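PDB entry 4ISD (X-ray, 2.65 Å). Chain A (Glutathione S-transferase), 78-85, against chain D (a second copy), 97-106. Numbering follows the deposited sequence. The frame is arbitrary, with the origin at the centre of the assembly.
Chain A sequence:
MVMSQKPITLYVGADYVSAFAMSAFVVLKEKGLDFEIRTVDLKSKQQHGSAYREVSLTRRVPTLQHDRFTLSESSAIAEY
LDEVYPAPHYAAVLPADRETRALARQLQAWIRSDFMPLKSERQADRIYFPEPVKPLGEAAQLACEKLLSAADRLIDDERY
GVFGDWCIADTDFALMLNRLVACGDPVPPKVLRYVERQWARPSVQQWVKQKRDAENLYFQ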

# COMPACT_ATOMS: atom_id res chain seq x y z
N ALA A 78 10.13 1.55 1.24
CA ALA A 78 10.39 2.99 1.18
C ALA A 78 10.16 3.67 2.53
O ALA A 78 10.96 4.51 2.95
CB ALA A 78 9.55 3.65 0.10
N GLU A 79 9.07 3.30 3.20
CA GLU A 79 8.69 3.89 4.50
C GLU A 79 9.72 3.55 5.56
O GLU A 79 10.02 4.35 6.45
CB GLU A 79 7.34 3.33 4.94
CG GLU A 79 6.19 3.64 4.02
CD GLU A 79 5.59 5.00 4.30
OE1 GLU A 79 5.99 5.64 5.31
OE2 GLU A 79 4.71 5.41 3.52
N TYR A 80 10.25 2.33 5.45
CA TYR A 80 11.17 1.80 6.44
C TYR A 80 12.58 2.37 6.27
O TYR A 80 13.23 2.72 7.27
CB TYR A 80 11.19 0.28 6.36
CG TYR A 80 12.29 -0.37 7.15
CD1 TYR A 80 12.20 -0.50 8.53
CD2 TYR A 80 13.44 -0.85 6.52
CE1 TYR A 80 13.21 -1.10 9.27
CE2 TYR A 80 14.45 -1.46 7.24
CZ TYR A 80 14.33 -1.57 8.61
OH TYR A 80 15.35 -2.16 9.33
N LEU A 81 13.05 2.44 5.03
CA LEU A 81 14.36 3.04 4.78
C LEU A 81 14.34 4.52 5.15
O LEU A 81 15.33 5.05 5.65
CB LEU A 81 14.82 2.82 3.34
CG LEU A 81 15.15 1.38 2.94
CD1 LEU A 81 15.40 1.28 1.44
CD2 LEU A 81 16.35 0.86 3.72
N ASP A 82 13.20 5.17 4.95
CA ASP A 82 13.03 6.57 5.34
C ASP A 82 13.07 6.78 6.85
O ASP A 82 13.35 7.88 7.31
CB ASP A 82 11.73 7.12 4.77
CG ASP A 82 11.92 8.44 4.05
OD1 ASP A 82 12.93 8.57 3.32
OD2 ASP A 82 11.07 9.34 4.21
N GLU A 83 12.77 5.74 7.63
CA GLU A 83 12.77 5.85 9.08
C GLU A 83 14.14 5.53 9.66
O GLU A 83 14.58 6.15 10.64
CB GLU A 83 11.68 4.96 9.70
CG GLU A 83 10.41 5.72 10.03
CD GLU A 83 9.22 4.83 10.27
OE1 GLU A 83 9.42 3.68 10.74
OE2 GLU A 83 8.09 5.26 9.99
N VAL A 84 14.80 4.55 9.05
CA VAL A 84 16.12 4.11 9.48
C VAL A 84 17.20 5.08 9.01
O VAL A 84 18.18 5.33 9.70
CB VAL A 84 16.42 2.69 8.94
CG1 VAL A 84 17.79 2.22 9.40
CG2 VAL A 84 15.33 1.71 9.37
N TYR A 85 17.02 5.64 7.82
CA TYR A 85 17.97 6.61 7.28
C TYR A 85 17.23 7.87 6.93
O TYR A 85 16.93 8.09 5.77
CB TYR A 85 18.69 6.07 6.04
CG TYR A 85 19.35 4.75 6.33
CD1 TYR A 85 20.52 4.68 7.08
CD2 TYR A 85 18.77 3.56 5.90
CE1 TYR A 85 21.11 3.46 7.36
CE2 TYR A 85 19.34 2.34 6.18
CZ TYR A 85 20.51 2.29 6.91
OH TYR A 85 21.07 1.06 7.17
N ASP D 97 7.15 0.15 17.58
CA ASP D 97 8.47 -0.33 17.22
C ASP D 97 8.67 -0.18 15.72
O ASP D 97 7.79 -0.52 14.92
CB ASP D 97 8.66 -1.79 17.62
CG ASP D 97 9.95 -2.39 17.11
OD1 ASP D 97 11.02 -2.10 17.69
OD2 ASP D 97 9.89 -3.18 16.14
N ARG D 98 9.84 0.33 15.35
CA ARG D 98 10.12 0.69 13.98
C ARG D 98 9.98 -0.47 12.99
O ARG D 98 9.32 -0.31 11.95
CB ARG D 98 11.51 1.29 13.90
CG ARG D 98 11.92 1.65 12.52
CD ARG D 98 13.40 1.70 12.48
NE ARG D 98 13.91 2.63 13.47
CZ ARG D 98 15.20 2.84 13.68
NH1 ARG D 98 16.10 2.16 12.98
NH2 ARG D 98 15.59 3.70 14.61
N GLU D 99 10.56 -1.63 13.28
CA GLU D 99 10.44 -2.73 12.32
C GLU D 99 9.13 -3.52 12.45
O GLU D 99 8.72 -4.25 11.53
CB GLU D 99 11.69 -3.63 12.27
CG GLU D 99 12.17 -4.21 13.57
CD GLU D 99 13.57 -4.79 13.43
OE1 GLU D 99 13.75 -6.01 13.65
OE2 GLU D 99 14.51 -4.02 13.13
N THR D 100 8.43 -3.33 13.56
CA THR D 100 7.10 -3.91 13.63
C THR D 100 6.15 -3.04 12.80
O THR D 100 5.27 -3.57 12.12
CB THR D 100 6.64 -4.13 15.09
OG1 THR D 100 7.56 -5.02 15.74
CG2 THR D 100 5.29 -4.75 15.14
N ARG D 101 6.33 -1.73 12.86
CA ARG D 101 5.66 -0.78 11.96
C ARG D 101 5.89 -1.15 10.49
O ARG D 101 4.97 -1.08 9.66
CB ARG D 101 6.18 0.64 12.22
CG ARG D 101 5.50 1.77 11.43
CD ARG D 101 6.07 3.12 11.89
NE ARG D 101 6.13 3.19 13.34
CZ ARG D 101 7.19 3.55 14.05
NH1 ARG D 101 8.33 3.89 13.46
NH2 ARG D 101 7.10 3.58 15.38
N ALA D 102 7.11 -1.56 10.15
CA ALA D 102 7.41 -2.00 8.79
C ALA D 102 6.54 -3.18 8.41
O ALA D 102 5.88 -3.17 7.37
CB ALA D 102 8.89 -2.34 8.64
N LEU D 103 6.51 -4.18 9.29
CA LEU D 103 5.75 -5.42 9.05
C LEU D 103 4.24 -5.22 8.93
O LEU D 103 3.58 -5.87 8.10
CB LEU D 103 6.07 -6.46 10.12
CG LEU D 103 7.52 -6.95 10.06
CD1 LEU D 103 7.83 -7.83 11.23
CD2 LEU D 103 7.77 -7.67 8.73
N ALA D 104 3.67 -4.33 9.74
CA ALA D 104 2.25 -4.00 9.60
C ALA D 104 2.00 -3.31 8.25
O ALA D 104 0.95 -3.49 7.64
CB ALA D 104 1.76 -3.15 10.77
N ARG D 105 2.98 -2.51 7.79
CA ARG D 105 2.84 -1.86 6.49
C ARG D 105 2.90 -2.88 5.36
O ARG D 105 2.12 -2.82 4.41
CB ARG D 105 3.91 -0.77 6.30
CG ARG D 105 3.57 0.52 7.01
CD ARG D 105 4.79 1.39 7.14
NE ARG D 105 4.49 2.67 7.77
CZ ARG D 105 5.42 3.48 8.27
NH1 ARG D 105 6.70 3.12 8.24
NH2 ARG D 105 5.05 4.63 8.83
N GLN D 106 3.83 -3.82 5.48
CA GLN D 106 3.90 -4.90 4.50
C GLN D 106 2.56 -5.64 4.43
O GLN D 106 2.00 -5.85 3.34
CB GLN D 106 5.03 -5.86 4.84
CG GLN D 106 4.83 -7.26 4.30
CD GLN D 106 6.02 -8.15 4.60
OE1 GLN D 106 6.95 -8.25 3.79
NE2 GLN D 106 6.00 -8.80 5.76
O HOH W 1 15.07 -1.88 12.10
O HOH W 2 6.07 7.44 9.64
O HOH W 3 9.23 1.51 9.54

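Two helices from two copies of the protein run nearly antiparallel, their N-to-C directions 166° apart and their axes 9.7 Å apart at closest approach. Contact on chain A begins at Glu79(A), skipping Ala78(A), and the backbones come nearest where the CA atoms of Tyr80(A) and Ala102(D) lie 5.8 Å apart. At this close spacing Ala102(D) points its CB toward chain A, where it meets the ring of Tyr80(A).

Glu79(A) OE1 and Arg105(D) NH2 form a long salt bridge at 3.8 Å; the oxygen lies over one face of the guanidinium, so no N-H points at it and the pairing of these groups rests on charge. The aliphatic part packs closer, with Glu79(A) CB 3.4 Å from Arg105(D) NH1.

The CA-to-CB bond of Tyr80(A) points sideways to chain D, yet the end of the side chain comes nearer. Tyr80(A) CD1 lies 3.8 Å from Ala102(D) CB, an apolar contact, while Tyr80(A) CE1 approaches Glu99(D) CB at 4.2 Å. The hydroxyl need not go dry: water 1 lies 2.8 Å from Tyr80(A) OH and donates to Glu99(D) OE2 at 2.4 Å.

One helical turn after Glu79(A), Glu83(A) is the polar hub, its two oxygens serving arginines spaced four apart. Arg101(D) NH1 donates to Glu83(A) OE1 at 2.9 Å, and Arg105(D) NH1 donates to Glu83(A) OE2 at 3.1 Å; both are salt bridges in which the oxygen lies near the guanidinium plane, where the N-H groups point. A weak bond from Arg105(D) NH2 to Glu83(A) OE2, at 3.3 Å, supplements the second. Water 3 extends the network, donating to Glu83(A) OE1 at 2.5 Å and to the backbone Arg98(D) O at 3.0 Å.

Val84(A) closes the contact, with Val84(A) CG2 3.7 Å from Arg98(D) CD, so this arginine contributes methylene packing here. Tyr85(A) then leaves helical geometry and points away.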